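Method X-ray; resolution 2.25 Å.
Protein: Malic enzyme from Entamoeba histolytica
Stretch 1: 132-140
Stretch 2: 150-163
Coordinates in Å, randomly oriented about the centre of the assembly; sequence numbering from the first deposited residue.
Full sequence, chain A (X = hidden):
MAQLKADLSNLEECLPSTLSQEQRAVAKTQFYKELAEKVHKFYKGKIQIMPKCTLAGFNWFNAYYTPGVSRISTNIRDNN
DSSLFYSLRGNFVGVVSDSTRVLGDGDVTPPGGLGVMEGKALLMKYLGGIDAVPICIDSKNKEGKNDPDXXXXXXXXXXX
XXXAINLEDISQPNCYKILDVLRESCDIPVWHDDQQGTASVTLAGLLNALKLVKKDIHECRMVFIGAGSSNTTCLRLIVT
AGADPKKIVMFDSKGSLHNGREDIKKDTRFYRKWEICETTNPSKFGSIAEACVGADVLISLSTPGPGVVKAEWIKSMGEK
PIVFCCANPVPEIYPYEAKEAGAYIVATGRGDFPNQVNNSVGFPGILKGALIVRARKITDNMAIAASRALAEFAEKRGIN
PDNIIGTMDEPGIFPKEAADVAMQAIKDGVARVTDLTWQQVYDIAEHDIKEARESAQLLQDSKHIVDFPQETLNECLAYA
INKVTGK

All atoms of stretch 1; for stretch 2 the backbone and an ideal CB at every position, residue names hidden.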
# COMPACT_ATOMS: atom_id res chain seq x y z
N ALA A 132 -6.17 2.07 2.71
CA ALA A 132 -6.31 1.15 1.58
C ALA A 132 -5.35 1.60 0.47
O ALA A 132 -5.05 2.79 0.36
CB ALA A 132 -7.68 1.13 1.11
N VAL A 133 -4.81 0.65 -0.29
CA VAL A 133 -3.99 1.01 -1.39
C VAL A 133 -4.37 0.22 -2.67
O VAL A 133 -4.84 -0.89 -2.60
CB VAL A 133 -2.48 0.89 -1.10
CG1 VAL A 133 -2.02 2.00 -0.17
CG2 VAL A 133 -2.10 -0.48 -0.64
N PRO A 134 -4.20 0.85 -3.83
CA PRO A 134 -4.44 0.06 -5.05
C PRO A 134 -3.42 -1.11 -5.15
O PRO A 134 -2.22 -0.94 -4.80
CB PRO A 134 -4.26 1.10 -6.17
CG PRO A 134 -3.51 2.27 -5.54
CD PRO A 134 -3.54 2.15 -4.07
N ILE A 135 -3.89 -2.30 -5.56
CA ILE A 135 -2.98 -3.41 -5.90
C ILE A 135 -3.35 -3.90 -7.27
O ILE A 135 -4.16 -4.79 -7.39
CB ILE A 135 -3.09 -4.58 -4.92
CG1 ILE A 135 -2.83 -4.10 -3.48
CG2 ILE A 135 -2.12 -5.76 -5.27
CD1 ILE A 135 -1.35 -3.88 -3.15
N CYS A 136 -2.79 -3.27 -8.30
CA CYS A 136 -3.07 -3.64 -9.73
C CYS A 136 -2.03 -4.66 -10.24
O CYS A 136 -0.84 -4.42 -10.19
CB CYS A 136 -3.07 -2.38 -10.61
SG CYS A 136 -4.55 -1.44 -10.36
N ILE A 137 -2.50 -5.82 -10.68
CA ILE A 137 -1.60 -6.92 -10.99
C ILE A 137 -1.81 -7.37 -12.40
O ILE A 137 -2.87 -7.13 -12.99
CB ILE A 137 -1.84 -8.13 -10.10
CG1 ILE A 137 -3.21 -8.81 -10.44
CG2 ILE A 137 -1.67 -7.73 -8.60
CD1 ILE A 137 -3.57 -10.07 -9.56
N ASP A 138 -0.80 -8.05 -12.92
CA ASP A 138 -0.95 -8.75 -14.19
C ASP A 138 -1.45 -10.15 -13.88
O ASP A 138 -0.81 -10.90 -13.12
CB ASP A 138 0.39 -8.83 -14.92
CG ASP A 138 0.25 -9.44 -16.34
OD1 ASP A 138 -0.85 -9.92 -16.74
OD2 ASP A 138 1.25 -9.40 -17.07
N SER A 139 -2.59 -10.54 -14.43
CA SER A 139 -3.01 -11.95 -14.17
C SER A 139 -2.77 -12.90 -15.39
O SER A 139 -3.30 -14.01 -15.43
CB SER A 139 -4.45 -12.01 -13.71
OG SER A 139 -5.33 -11.72 -14.81
N LYS A 140 -2.01 -12.46 -16.40
CA LYS A 140 -1.92 -13.21 -17.68
C LYS A 140 -1.00 -14.34 -17.52
O LYS A 140 0.02 -14.22 -16.83
CB LYS A 140 -1.44 -12.34 -18.85
CG LYS A 140 -2.58 -11.47 -19.41
CD LYS A 140 -2.16 -10.63 -20.60
CE LYS A 140 -0.84 -9.85 -20.35
NZ LYS A 140 -0.95 -8.79 -19.29
N UNK A 150 -3.95 -17.55 -11.06
CA UNK A 150 -2.88 -16.60 -10.76
C UNK A 150 -3.38 -15.57 -9.71
O UNK A 150 -2.68 -15.25 -8.74
CB UNK A 150 -2.42 -15.90 -12.04
N UNK A 151 -4.61 -15.10 -9.89
CA UNK A 151 -5.20 -14.14 -8.97
C UNK A 151 -5.36 -14.83 -7.62
O UNK A 151 -4.93 -14.29 -6.61
CB UNK A 151 -6.54 -13.61 -9.49
N UNK A 152 -5.85 -16.07 -7.63
CA UNK A 152 -6.03 -16.84 -6.36
C UNK A 152 -4.74 -17.00 -5.59
O UNK A 152 -4.67 -16.74 -4.37
CB UNK A 152 -6.60 -18.23 -6.65
N UNK A 153 -3.70 -17.42 -6.32
CA UNK A 153 -2.39 -17.66 -5.71
C UNK A 153 -1.84 -16.35 -5.13
O UNK A 153 -1.30 -16.33 -4.00
CB UNK A 153 -1.42 -18.25 -6.73
N UNK A 154 -1.98 -15.28 -5.93
CA UNK A 154 -1.46 -13.95 -5.59
C UNK A 154 -2.04 -13.45 -4.26
O UNK A 154 -1.33 -13.06 -3.35
CB UNK A 154 -1.78 -12.96 -6.71
N UNK A 155 -3.35 -13.49 -4.18
CA UNK A 155 -4.05 -12.99 -3.02
C UNK A 155 -3.72 -13.81 -1.78
O UNK A 155 -3.50 -13.23 -0.70
CB UNK A 155 -5.56 -12.99 -3.27
N UNK A 156 -3.68 -15.15 -1.95
CA UNK A 156 -3.23 -16.07 -0.89
C UNK A 156 -1.84 -15.76 -0.33
O UNK A 156 -1.58 -15.91 0.87
CB UNK A 156 -3.23 -17.50 -1.43
N UNK A 157 -0.95 -15.27 -1.18
CA UNK A 157 0.38 -14.89 -0.72
C UNK A 157 0.40 -13.53 0.01
O UNK A 157 1.14 -13.37 0.99
CB UNK A 157 1.34 -14.85 -1.91
N UNK A 158 -0.45 -12.60 -0.45
CA UNK A 158 -0.41 -11.21 0.02
C UNK A 158 -1.33 -10.95 1.19
O UNK A 158 -1.16 -9.98 1.90
CB UNK A 158 -0.77 -10.26 -1.12
N UNK A 159 -2.27 -11.87 1.41
CA UNK A 159 -3.28 -11.75 2.44
C UNK A 159 -2.71 -11.40 3.80
O UNK A 159 -3.41 -10.84 4.65
CB UNK A 159 -4.07 -13.06 2.54
N UNK A 160 -1.44 -11.75 4.00
CA UNK A 160 -0.76 -11.57 5.28
C UNK A 160 -0.46 -10.12 5.62
O UNK A 160 -0.15 -9.80 6.78
CB UNK A 160 0.55 -12.36 5.28
N UNK A 161 -0.57 -9.27 4.60
CA UNK A 161 -0.38 -7.84 4.72
C UNK A 161 -1.67 -7.14 5.18
O UNK A 161 -1.62 -6.03 5.72
CB UNK A 161 0.09 -7.26 3.38
N UNK A 162 -2.82 -7.77 4.93
CA UNK A 162 -4.10 -7.04 4.92
C UNK A 162 -5.12 -7.56 5.93
O UNK A 162 -5.05 -8.72 6.37
CB UNK A 162 -4.71 -7.10 3.52
N UNK A 163 -6.07 -6.67 6.26
CA UNK A 163 -7.15 -6.95 7.18
C UNK A 163 -8.35 -7.32 6.39
O UNK A 163 -9.26 -7.94 6.93
CB UNK A 163 -7.44 -5.76 8.10

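Stretch 1 is a strand, 132-136, that runs on into a loop. Ile 135, Ile 137 and Ser 139 point toward stretch 2, which begins as a helix.

Position 150 points its CB toward the loop, and the ideal CB lies 4.0 Å from Ser 139 O. Here the backbones come close: the CA of position 150 is 5.8 Å from Ser 139 CA. A small side chain such as alanine or serine would suit. It is Ala 150, which packs there without a hydrogen bond.

Position 151 points sideways. Its ideal CB is 4.6 Å from Ile 137 CD1 and 5.0 Å from Ser 139 CB. A modest apolar residue would suit: valine, isoleucine or leucine. It is Val 151, rotamer t. Its CG2 lies 3.4 Å from Ser 139 CB and 4.1 Å from Ile 137 CD1.

Positions 152 and 153 are out of reach, so stretch 1 sets no preference; they are Ile 152 and Glu 153.

Position 154 points toward stretch 1. Its ideal CB is 4.4 Å from Ile 137 CD1, and Ile 137 CG2 and Ile 135 CG2 lie farther along. A long apolar side chain is favored: leucine, methionine or phenylalanine. It is Phe 154, rotamer t. Ile 137 CG2 sits over one ring face, 3.7 Å from the centroid, in a CH-pi contact. Ile 135 CG2 approaches obliquely, 3.7 Å from Phe 154 CE2.

Position 155 points sideways, with nothing of stretch 1 within 5.5 Å of its ideal CB. Many residues would fit; it is Val 155.

Positions 156 and 157 are out of reach, and polar residues are acceptable; they are Gln 156 and Arg 157. One turn after Glu 153, Arg 157 forms a salt bridge with it, NH2 to Glu 153 OE2 at 2.7 Å.

Position 158 points toward stretch 1, but no atom there is near its ideal CB. A longer apolar chain could reach Ile 135. It is Ile 158, whose CD1 lies 4.2 Å from Ile 135 CG2.

Positions 159, 160 and 161 keep helical angles but are out of reach, so many side chains would do; they are Gln 159, His 160 and Thr 161. Gln 159 NE2 donates to Gln 156 O at 2.9 Å.

Position 162 has extended angles, -121/159, and points toward the strand across a gap. Only a long side chain could span it; an aromatic or methionine would suit. It is Phe 162. Its CZ lies 4.1 Å from Ile 135 CD1, and Val 133 CG2 is at the ring edge, 4.4 Å from Phe 162 CE1.

Position 163 is out of reach, so stretch 1 sets no preference; it is Gly 163.

Stretch 2 (150-163) AVIEFVQRIQHTFG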
# COMPACT_ATOMS: atom_id res chain seq x y z
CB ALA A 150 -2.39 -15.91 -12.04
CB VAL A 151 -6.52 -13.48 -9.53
CG1 VAL A 151 -7.03 -12.38 -8.60
CG2 VAL A 151 -6.28 -12.85 -10.93
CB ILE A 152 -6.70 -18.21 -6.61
CG1 ILE A 152 -8.15 -17.97 -7.02
CG2 ILE A 152 -6.68 -19.02 -5.38
CD1 ILE A 152 -8.89 -19.16 -7.68
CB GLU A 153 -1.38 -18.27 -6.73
CG GLU A 153 0.03 -18.44 -6.15
CD GLU A 153 1.02 -19.13 -7.12
OE1 GLU A 153 0.67 -19.43 -8.28
OE2 GLU A 153 2.16 -19.36 -6.71
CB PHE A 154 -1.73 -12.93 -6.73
CG PHE A 154 -1.22 -11.56 -6.43
CD1 PHE A 154 0.03 -11.16 -6.85
CD2 PHE A 154 -1.99 -10.66 -5.66
CE1 PHE A 154 0.53 -9.89 -6.54
CE2 PHE A 154 -1.51 -9.36 -5.34
CZ PHE A 154 -0.25 -8.99 -5.76
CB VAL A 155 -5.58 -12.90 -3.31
CG1 VAL A 155 -6.38 -12.52 -2.06
CG2 VAL A 155 -5.81 -11.91 -4.39
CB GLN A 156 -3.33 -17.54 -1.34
CG GLN A 156 -4.81 -18.09 -1.32
CD GLN A 156 -5.01 -19.45 -2.04
OE1 GLN A 156 -4.06 -20.07 -2.56
NE2 GLN A 156 -6.26 -19.91 -2.07
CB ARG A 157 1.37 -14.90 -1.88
CG ARG A 157 1.65 -16.31 -2.44
CD ARG A 157 2.88 -16.32 -3.36
NE ARG A 157 2.96 -17.60 -4.10
CZ ARG A 157 3.38 -18.76 -3.58
NH1 ARG A 157 3.80 -18.83 -2.32
NH2 ARG A 157 3.36 -19.87 -4.33
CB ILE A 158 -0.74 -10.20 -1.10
CG1 ILE A 158 -0.02 -8.86 -0.87
CG2 ILE A 158 -2.27 -10.05 -1.30
CD1 ILE A 158 -0.25 -7.86 -2.10
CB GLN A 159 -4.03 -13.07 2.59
CG GLN A 159 -3.33 -14.06 3.48
CD GLN A 159 -4.12 -15.34 3.59
OE1 GLN A 159 -5.05 -15.42 4.35
NE2 GLN A 159 -3.76 -16.33 2.80
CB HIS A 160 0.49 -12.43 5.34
CG HIS A 160 0.16 -13.88 5.23
ND1 HIS A 160 0.15 -14.55 4.02
CD2 HIS A 160 -0.26 -14.76 6.16
CE1 HIS A 160 -0.27 -15.78 4.22
NE2 HIS A 160 -0.52 -15.94 5.51
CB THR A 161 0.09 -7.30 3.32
OG1 THR A 161 1.38 -7.85 3.04
CG2 THR A 161 0.18 -5.77 3.26
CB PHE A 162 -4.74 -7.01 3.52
CG PHE A 162 -3.97 -6.21 2.52
CD1 PHE A 162 -4.07 -4.81 2.49
CD2 PHE A 162 -3.14 -6.83 1.61
CE1 PHE A 162 -3.35 -4.09 1.58
CE2 PHE A 162 -2.41 -6.11 0.69
CZ PHE A 162 -2.51 -4.73 0.68
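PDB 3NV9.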